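Methyltransferase 1 (PDB 2I2X) carries the methyl group of methanol on a corrinoid cofactor, taking it up with the help of MtaB and handing it on to coenzyme M through MtaA. Local coordinates at residues 22-25 with 26-30; 135-138 with 139-143; 180-184 with 185-189. All coordinates share one frame; numbering follows the deposited sequence.

Contact 1 (22-25 with 26-30)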
ATOM      1  N   LYS B  22      13.620 -20.692 -25.019  1.00 26.08           N
ATOM      2  CA  LYS B  22      14.489 -21.320 -26.048  1.00 28.14           C
ATOM      3  C   LYS B  22      13.721 -22.351 -26.895  1.00 28.57           C
ATOM      4  O   LYS B  22      12.684 -22.842 -26.466  1.00 28.33           O
ATOM      5  CB  LYS B  22      15.695 -22.023 -25.411  1.00 28.17           C
ATOM      6  CG  LYS B  22      16.714 -21.135 -24.721  1.00 30.90           C
ATOM      7  CD  LYS B  22      17.783 -22.052 -24.056  1.00 36.82           C
ATOM      8  CE  LYS B  22      18.935 -21.291 -23.348  1.00 38.99           C
ATOM      9  NZ  LYS B  22      18.434 -20.389 -22.249  1.00 40.94           N
ATOM     10  N   ALA B  23      14.245 -22.668 -28.085  1.00 29.73           N
ATOM     11  CA  ALA B  23      13.602 -23.594 -29.046  1.00 30.28           C
ATOM     12  C   ALA B  23      13.724 -25.087 -28.689  1.00 31.06           C
ATOM     13  O   ALA B  23      12.746 -25.832 -28.798  1.00 31.31           O
ATOM     14  CB  ALA B  23      14.118 -23.343 -30.452  1.00 29.77           C
ATOM     15  N   LEU B  24      14.908 -25.525 -28.273  1.00 31.82           N
ATOM     16  CA  LEU B  24      15.121 -26.925 -27.895  1.00 32.81           C
ATOM     17  C   LEU B  24      14.176 -27.356 -26.783  1.00 33.29           C
ATOM     18  O   LEU B  24      14.056 -26.658 -25.771  1.00 33.43           O
ATOM     19  CB  LEU B  24      16.554 -27.121 -27.404  1.00 32.70           C
ATOM     20  CG  LEU B  24      17.678 -27.783 -28.213  1.00 33.17           C
ATOM     21  CD1 LEU B  24      17.771 -27.392 -29.692  1.00 32.16           C
ATOM     22  CD2 LEU B  24      18.992 -27.494 -27.488  1.00 33.62           C
ATOM     23  N   THR B  25      13.517 -28.500 -26.958  1.00 33.66           N
ATOM     24  CA  THR B  25      12.782 -29.111 -25.851  1.00 34.57           C
ATOM     25  C   THR B  25      13.775 -29.396 -24.715  1.00 35.21           C
ATOM     26  O   THR B  25      14.988 -29.487 -24.959  1.00 35.39           O
ATOM     27  CB  THR B  25      12.053 -30.433 -26.252  1.00 34.46           C
ATOM     28  OG1 THR B  25      13.006 -31.447 -26.598  1.00 34.99           O
ATOM     29  CG2 THR B  25      11.102 -30.219 -27.417  1.00 34.20           C
ATOM     30  N   PRO B  26      13.284 -29.508 -23.465  1.00 35.86           N
ATOM     31  CA  PRO B  26      14.190 -29.984 -22.415  1.00 36.44           C
ATOM     32  C   PRO B  26      14.937 -31.256 -22.840  1.00 37.11           C
ATOM     33  O   PRO B  26      16.161 -31.355 -22.661  1.00 36.84           O
ATOM     34  CB  PRO B  26      13.241 -30.266 -21.240  1.00 36.29           C
ATOM     35  CG  PRO B  26      12.120 -29.329 -21.444  1.00 35.36           C
ATOM     36  CD  PRO B  26      11.944 -29.192 -22.930  1.00 35.64           C
ATOM     37  N   GLU B  27      14.197 -32.198 -23.424  1.00 38.02           N
ATOM     38  CA  GLU B  27      14.750 -33.471 -23.872  1.00 39.26           C
ATOM     39  C   GLU B  27      15.997 -33.271 -24.744  1.00 39.87           C
ATOM     40  O   GLU B  27      17.071 -33.700 -24.357  1.00 40.57           O
ATOM     41  CB  GLU B  27      13.685 -34.328 -24.563  1.00 39.05           C
ATOM     42  CG  GLU B  27      12.579 -34.854 -23.617  1.00 40.62           C
ATOM     43  CD  GLU B  27      11.541 -33.787 -23.188  1.00 41.65           C
ATOM     44  OE1 GLU B  27      11.159 -32.917 -24.006  1.00 40.85           O
ATOM     45  OE2 GLU B  27      11.105 -33.826 -22.019  1.00 41.33           O
ATOM     46  N   GLU B  28      15.868 -32.587 -25.879  1.00 40.63           N
ATOM     47  CA  GLU B  28      17.012 -32.297 -26.761  1.00 41.49           C
ATOM     48  C   GLU B  28      18.164 -31.539 -26.102  1.00 42.06           C
ATOM     49  O   GLU B  28      19.317 -31.704 -26.493  1.00 42.15           O
ATOM     50  CB  GLU B  28      16.577 -31.495 -27.981  1.00 41.17           C
ATOM     51  CG  GLU B  28      15.421 -32.080 -28.738  1.00 42.18           C
ATOM     52  CD  GLU B  28      14.795 -31.083 -29.695  1.00 44.11           C
ATOM     53  OE1 GLU B  28      14.988 -29.849 -29.507  1.00 44.95           O
ATOM     54  OE2 GLU B  28      14.107 -31.540 -30.636  1.00 43.92           O
ATOM     55  N   ALA B  29      17.848 -30.688 -25.130  1.00 43.03           N
ATOM     56  CA  ALA B  29      18.862 -29.870 -24.464  1.00 43.49           C
ATOM     57  C   ALA B  29      19.721 -30.690 -23.493  1.00 43.89           C
ATOM     58  O   ALA B  29      20.927 -30.469 -23.408  1.00 43.70           O
ATOM     59  CB  ALA B  29      18.215 -28.688 -23.759  1.00 43.29           C
ATOM     60  N   ALA B  30      19.092 -31.618 -22.762  1.00 44.62           N
ATOM     61  CA  ALA B  30      19.816 -32.591 -21.924  1.00 45.67           C
ATOM     62  C   ALA B  30      20.704 -33.502 -22.784  1.00 46.41           C
ATOM     63  O   ALA B  30      21.847 -33.775 -22.428  1.00 46.17           O
ATOM     64  CB  ALA B  30      18.849 -33.426 -21.085  1.00 45.06           C
TER
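Thr25 and Glu28 hold each other in a reciprocal exchange, each side chain accepting a bond from the other residue's backbone. Thr25 OG1 takes the N-H of Glu28 at 3.2 Å in an almost straight bond (176°). Its first torsion (chi1 65°) sets the hydroxyl between the backbone N and the carbonyl carbon, the crowded position, and from there it reaches over the first helical turn. In return the Glu28 chain, extended beyond CG, crosses Thr25 and brings OE1 to 3.2 Å from Thr25 N; this donor comes from above the carboxylate plane, 57° out of it. Leu24 lies against the same oxygen, its CG 3.6 Å from Glu28 OE1, while Leu24 CD2 rests 4.0 Å from Ala29 CB, a methyl small enough to let the leucine branch come close. Pro26 suits the first helical position because its nitrogen has no N-H to satisfy, and it packs on Phe417 of a neighbouring MtaB subunit. Thr25 O starts the backbone series by accepting from Ala29 N at 3.1 Å. A valine in place of Thr25 would lack the hydroxyl and would probably leave Glu28 N without its capping acceptor, making the first turn easier to fray. Thr25 as N-cap and Glu28 three residues on form a capping box, here opening helix 26-33 beside the MtaB interface.

Contact 2 (135-138 with 139-143); sequences VHDI and GKNIV
Asp137 O and Ile138 O accept from Asn141 N and Ile142 N, both at 2.9 Å and in the carbonyl plane, so the chain here takes up the i to i+4 pattern of the opening turn of helix 138-149. Among the side chains, those of Asp137 and Lys140 leave the backbone on parallel courses. Two bends, at chi2 and chi3, bring Lys140 NZ to 3.2 Å from Asp137 OD1 in a salt bridge, met nearly along the C-O axis; a long, weak ion pair to Asp156 is its second charge partner. Asp134, His136 and Gly139 are the fixed positions of the Asp-x-His-x-x-Gly motif of B12-binding Rossmann-like domains: His136 NE2 ligates the cobalt, and its ND1 is hydrogen-bonded to Asp134. Ile138 N donates to the cofactor as well, and Gly139, with no side chain, brings bare backbone to the corrinoid pocket. The Asn141 amide crosses Asp137 with its plane 25° from the carboxylate, ND2 lying 3.6 Å from Asp137 CB. One turn apart, the branched chains of Ile138 and Ile142 pack together, Ile138 CG2 4.1 Å from Ile142 CD1.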
ATOM      1  N   VAL B 135       7.266 -23.132  10.396  1.00 44.67           N
ATOM      2  CA  VAL B 135       6.788 -24.387   9.790  1.00 44.66           C
ATOM      3  C   VAL B 135       7.004 -24.396   8.264  1.00 44.19           C
ATOM      4  O   VAL B 135       6.766 -25.407   7.584  1.00 44.15           O
ATOM      5  CB  VAL B 135       5.276 -24.640  10.215  1.00 45.12           C
ATOM      6  CG1 VAL B 135       4.474 -25.460   9.202  1.00 44.85           C
ATOM      7  CG2 VAL B 135       5.209 -25.280  11.606  1.00 45.41           C
ATOM      8  N   HIS B 136       7.485 -23.271   7.741  1.00 43.83           N
ATOM      9  CA  HIS B 136       7.750 -23.106   6.307  1.00 43.29           C
ATOM     10  C   HIS B 136       8.991 -23.893   5.848  1.00 43.58           C
ATOM     11  O   HIS B 136      10.125 -23.448   5.985  1.00 43.72           O
ATOM     12  CB  HIS B 136       7.838 -21.614   5.933  1.00 42.99           C
ATOM     13  CG  HIS B 136       6.631 -20.814   6.339  1.00 41.79           C
ATOM     14  ND1 HIS B 136       6.409 -20.398   7.637  1.00 41.67           N
ATOM     15  CD2 HIS B 136       5.578 -20.362   5.621  1.00 40.09           C
ATOM     16  CE1 HIS B 136       5.275 -19.726   7.702  1.00 40.11           C
ATOM     17  NE2 HIS B 136       4.748 -19.691   6.492  1.00 39.89           N
ATOM     18  N   ASP B 137       8.708 -25.068   5.294  1.00 43.94           N
ATOM     19  CA  ASP B 137       9.628 -26.085   4.808  1.00 43.98           C
ATOM     20  C   ASP B 137      10.351 -25.783   3.516  1.00 43.63           C
ATOM     21  O   ASP B 137      11.521 -26.143   3.358  1.00 43.48           O
ATOM     22  CB  ASP B 137       8.792 -27.318   4.452  1.00 44.39           C
ATOM     23  CG  ASP B 137       8.830 -28.367   5.506  1.00 47.06           C
ATOM     24  OD1 ASP B 137       9.946 -28.803   5.865  1.00 49.68           O
ATOM     25  OD2 ASP B 137       7.740 -28.780   5.965  1.00 50.82           O
ATOM     26  N   ILE B 138       9.613 -25.206   2.571  1.00 42.92           N
ATOM     27  CA  ILE B 138       9.896 -25.373   1.151  1.00 42.41           C
ATOM     28  C   ILE B 138      11.239 -24.822   0.719  1.00 42.55           C
ATOM     29  O   ILE B 138      12.016 -25.516   0.069  1.00 42.61           O
ATOM     30  CB  ILE B 138       8.780 -24.769   0.303  1.00 42.40           C
ATOM     31  CG1 ILE B 138       7.483 -25.518   0.575  1.00 41.97           C
ATOM     32  CG2 ILE B 138       9.135 -24.815  -1.188  1.00 42.02           C
ATOM     33  CD1 ILE B 138       6.281 -24.747   0.202  1.00 41.80           C
ATOM     34  N   GLY B 139      11.504 -23.574   1.087  1.00 42.50           N
ATOM     35  CA  GLY B 139      12.772 -22.946   0.773  1.00 42.72           C
ATOM     36  C   GLY B 139      13.940 -23.742   1.318  1.00 42.52           C
ATOM     37  O   GLY B 139      14.968 -23.883   0.648  1.00 42.62           O
ATOM     38  N   LYS B 140      13.773 -24.258   2.534  1.00 42.51           N
ATOM     39  CA  LYS B 140      14.781 -25.105   3.174  1.00 42.78           C
ATOM     40  C   LYS B 140      15.011 -26.382   2.373  1.00 43.11           C
ATOM     41  O   LYS B 140      16.142 -26.823   2.224  1.00 42.66           O
ATOM     42  CB  LYS B 140      14.391 -25.438   4.619  1.00 42.40           C
ATOM     43  CG  LYS B 140      15.399 -26.322   5.351  1.00 41.24           C
ATOM     44  CD  LYS B 140      14.691 -27.239   6.353  1.00 40.22           C
ATOM     45  CE  LYS B 140      14.122 -28.494   5.705  1.00 38.90           C
ATOM     46  NZ  LYS B 140      13.085 -29.111   6.592  1.00 39.58           N
ATOM     47  N   ASN B 141      13.924 -26.952   1.853  1.00 44.05           N
ATOM     48  CA  ASN B 141      13.985 -28.143   1.009  1.00 44.96           C
ATOM     49  C   ASN B 141      14.669 -27.890  -0.328  1.00 45.91           C
ATOM     50  O   ASN B 141      15.316 -28.778  -0.877  1.00 45.91           O
ATOM     51  CB  ASN B 141      12.588 -28.720   0.785  1.00 44.42           C
ATOM     52  CG  ASN B 141      11.974 -29.238   2.052  1.00 43.62           C
ATOM     53  OD1 ASN B 141      12.679 -29.548   3.000  1.00 44.32           O
ATOM     54  ND2 ASN B 141      10.658 -29.329   2.087  1.00 42.70           N
ATOM     55  N   ILE B 142      14.524 -26.679  -0.847  1.00 47.09           N
ATOM     56  CA  ILE B 142      15.166 -26.342  -2.097  1.00 48.63           C
ATOM     57  C   ILE B 142      16.648 -26.156  -1.846  1.00 49.96           C
ATOM     58  O   ILE B 142      17.481 -26.577  -2.652  1.00 50.12           O
ATOM     59  CB  ILE B 142      14.562 -25.090  -2.752  1.00 48.59           C
ATOM     60  CG1 ILE B 142      13.067 -25.301  -3.020  1.00 48.02           C
ATOM     61  CG2 ILE B 142      15.299 -24.759  -4.057  1.00 48.35           C
ATOM     62  CD1 ILE B 142      12.359 -24.062  -3.541  1.00 47.40           C
ATOM     63  N   VAL B 143      16.971 -25.536  -0.715  1.00 51.73           N
ATOM     64  CA  VAL B 143      18.365 -25.335  -0.310  1.00 53.18           C
ATOM     65  C   VAL B 143      19.037 -26.683  -0.061  1.00 54.09           C
ATOM     66  O   VAL B 143      20.137 -26.927  -0.566  1.00 54.35           O
ATOM     67  CB  VAL B 143      18.469 -24.377   0.898  1.00 53.16           C
ATOM     68  CG1 VAL B 143      19.806 -24.517   1.604  1.00 53.07           C
ATOM     69  CG2 VAL B 143      18.246 -22.923   0.426  1.00 53.91           C
TER

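Contact 3 (180-184 with 185-189); sequences GTALM and TTTMY
Met184 and Thr186 run alongside each other in the same direction, in the loop that leaves the C-terminal end of strand 177-181. This strand is the middle one of the parallel sheet of a Rossmann-like B12-binding domain, and the loop after it helps to line the corrinoid pocket. At the start of its side chain, Met184 CB meets two threonines on one side, 3.7 Å from Thr186 CG2 and also in touch with Thr187 CB. Farther out, Met184 CG and SD both lie against the cobalt-binding imidazole, each 3.9 Å from His136 CE1, and the sulfur also comes 4.0 Å from Thr186 CG2. At the last bond the chain turns (chi3 78°), which carries the terminal methyl back alongside the threonine, so that Met184 CE is 3.8 Å from Thr186 CG2. A flexible, unbranched thioether suits such a place, since it can lie against a threonine methyl and the His136 ring at once.

The carbonyl of the same residue fastens the turn with two bonds. Met188 N reaches Met184 O at 2.8 Å, nearly in line with the C=O bond (172°), while Thr187 N meets Met184 O at 3.0 Å from above the carbonyl plane, 64° out of it. Threonines serve two needs here, with methyls for packing and hydroxyls for polar partners: Thr185 OG1 is hydrogen-bonded to the cofactor's O34, and Thr181 OG1, at the strand's end, to its base nitrogen N3B. Leu183 N donates to Asp134, the residue that also holds the imidazole of His136. Alanine suits the inner side of the loop, where the chain folds back closely: Ala182 CB sits 3.6 Å from Met188 CA.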
ATOM      1  N   GLY B 180      20.054 -21.313   7.632  1.00 48.26           N
ATOM      2  CA  GLY B 180      18.806 -21.030   8.345  1.00 46.43           C
ATOM      3  C   GLY B 180      17.762 -20.374   7.453  1.00 45.32           C
ATOM      4  O   GLY B 180      18.090 -19.553   6.586  1.00 45.68           O
ATOM      5  N   THR B 181      16.500 -20.729   7.670  1.00 43.67           N
ATOM      6  CA  THR B 181      15.406 -20.230   6.868  1.00 41.82           C
ATOM      7  C   THR B 181      14.310 -19.735   7.788  1.00 41.18           C
ATOM      8  O   THR B 181      13.754 -20.514   8.569  1.00 41.29           O
ATOM      9  CB  THR B 181      14.868 -21.331   5.952  1.00 41.66           C
ATOM     10  OG1 THR B 181      15.852 -21.624   4.961  1.00 40.62           O
ATOM     11  CG2 THR B 181      13.582 -20.900   5.241  1.00 41.93           C
ATOM     12  N   ALA B 182      14.013 -18.440   7.708  1.00 39.81           N
ATOM     13  CA  ALA B 182      12.869 -17.874   8.428  1.00 38.85           C
ATOM     14  C   ALA B 182      11.889 -17.186   7.472  1.00 37.99           C
ATOM     15  O   ALA B 182      12.303 -16.593   6.486  1.00 37.81           O
ATOM     16  CB  ALA B 182      13.329 -16.939   9.505  1.00 38.37           C
ATOM     17  N   LEU B 183      10.594 -17.292   7.751  1.00 37.12           N
ATOM     18  CA  LEU B 183       9.580 -16.735   6.861  1.00 37.11           C
ATOM     19  C   LEU B 183       8.646 -15.714   7.489  1.00 37.36           C
ATOM     20  O   LEU B 183       7.860 -15.062   6.790  1.00 37.29           O
ATOM     21  CB  LEU B 183       8.761 -17.853   6.211  1.00 36.68           C
ATOM     22  CG  LEU B 183       9.297 -18.055   4.802  1.00 36.25           C
ATOM     23  CD1 LEU B 183      10.391 -19.106   4.767  1.00 33.41           C
ATOM     24  CD2 LEU B 183       8.171 -18.378   3.869  1.00 36.27           C
ATOM     25  N   MET B 184       8.731 -15.584   8.804  1.00 37.83           N
ATOM     26  CA  MET B 184       7.878 -14.679   9.531  1.00 38.88           C
ATOM     27  C   MET B 184       8.691 -13.676  10.325  1.00 39.47           C
ATOM     28  O   MET B 184       9.735 -14.008  10.865  1.00 39.71           O
ATOM     29  CB  MET B 184       6.943 -15.465  10.439  1.00 38.83           C
ATOM     30  CG  MET B 184       6.036 -16.422   9.686  1.00 39.46           C
ATOM     31  SD  MET B 184       4.887 -17.311  10.739  1.00 38.71           S
ATOM     32  CE  MET B 184       3.618 -16.104  11.082  1.00 42.89           C
ATOM     33  N   THR B 185       8.220 -12.439  10.373  1.00 40.53           N
ATOM     34  CA  THR B 185       8.795 -11.430  11.263  1.00 41.84           C
ATOM     35  C   THR B 185       8.846 -11.981  12.689  1.00 43.13           C
ATOM     36  O   THR B 185       9.774 -11.714  13.457  1.00 43.42           O
ATOM     37  CB  THR B 185       7.972 -10.130  11.260  1.00 41.42           C
ATOM     38  OG1 THR B 185       6.634 -10.410  11.693  1.00 40.54           O
ATOM     39  CG2 THR B 185       7.931  -9.532   9.864  1.00 41.39           C
ATOM     40  N   THR B 186       7.849 -12.807  12.988  1.00 44.51           N
ATOM     41  CA  THR B 186       7.582 -13.358  14.299  1.00 45.58           C
ATOM     42  C   THR B 186       8.560 -14.488  14.650  1.00 46.24           C
ATOM     43  O   THR B 186       8.504 -15.069  15.726  1.00 45.94           O
ATOM     44  CB  THR B 186       6.092 -13.804  14.322  1.00 45.51           C
ATOM     45  OG1 THR B 186       5.521 -13.538  15.600  1.00 46.99           O
ATOM     46  CG2 THR B 186       5.909 -15.262  13.961  1.00 45.72           C
ATOM     47  N   THR B 187       9.507 -14.732  13.749  1.00 47.68           N
ATOM     48  CA  THR B 187      10.278 -15.971  13.695  1.00 48.71           C
ATOM     49  C   THR B 187      11.728 -15.753  13.247  1.00 50.25           C
ATOM     50  O   THR B 187      12.608 -16.530  13.603  1.00 50.02           O
ATOM     51  CB  THR B 187       9.555 -16.991  12.764  1.00 48.51           C
ATOM     52  OG1 THR B 187       8.995 -18.052  13.548  1.00 47.48           O
ATOM     53  CG2 THR B 187      10.474 -17.561  11.719  1.00 47.38           C
ATOM     54  N   MET B 188      11.968 -14.699  12.468  1.00 52.40           N
ATOM     55  CA  MET B 188      13.307 -14.364  11.964  1.00 54.63           C
ATOM     56  C   MET B 188      14.304 -14.138  13.098  1.00 56.40           C
ATOM     57  O   MET B 188      15.504 -14.298  12.917  1.00 56.06           O
ATOM     58  CB  MET B 188      13.252 -13.120  11.070  1.00 54.32           C
ATOM     59  CG  MET B 188      12.372 -12.007  11.673  1.00 54.81           C
ATOM     60  SD  MET B 188      12.270 -10.517  10.658  1.00 53.75           S
ATOM     61  CE  MET B 188      11.627  -9.327  11.854  1.00 54.03           C
ATOM     62  N   TYR B 189      13.782 -13.766  14.265  1.00 58.90           N
ATOM     63  CA  TYR B 189      14.608 -13.506  15.434  1.00 61.47           C
ATOM     64  C   TYR B 189      15.263 -14.743  16.069  1.00 62.63           C
ATOM     65  O   TYR B 189      16.110 -14.606  16.956  1.00 63.23           O
ATOM     66  CB  TYR B 189      13.848 -12.661  16.466  1.00 62.03           C
ATOM     67  CG  TYR B 189      14.057 -11.178  16.240  1.00 63.67           C
ATOM     68  CD1 TYR B 189      12.974 -10.299  16.127  1.00 65.25           C
ATOM     69  CD2 TYR B 189      15.353 -10.658  16.100  1.00 65.55           C
ATOM     70  CE1 TYR B 189      13.184  -8.926  15.902  1.00 66.46           C
ATOM     71  CE2 TYR B 189      15.579  -9.295  15.878  1.00 66.45           C
ATOM     72  CZ  TYR B 189      14.498  -8.437  15.778  1.00 66.84           C
ATOM     73  OH  TYR B 189      14.741  -7.095  15.557  1.00 66.25           O
TER

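The three contacts follow one another along the chain without overlap. Contact 1 opens helix 26-33 at the surface, its centre about 29 Å from that of contact 2 and about 38 Å from that of contact 3, on the opposite side of the chain's centre from the latter. Contacts 2 and 3 share the Rossmann-like domain, centres about 12 Å apart, in the loop and helix start after strand 125-130 and the loop after the neighbouring strand 177-181. They touch where His136 CG packs 3.6 Å from Leu183 CB, and jointly hold the corrinoid and its axial histidine. Contact 1 lies in the helical part; all three touch MtaB, which mediates methyl transfer from methanol.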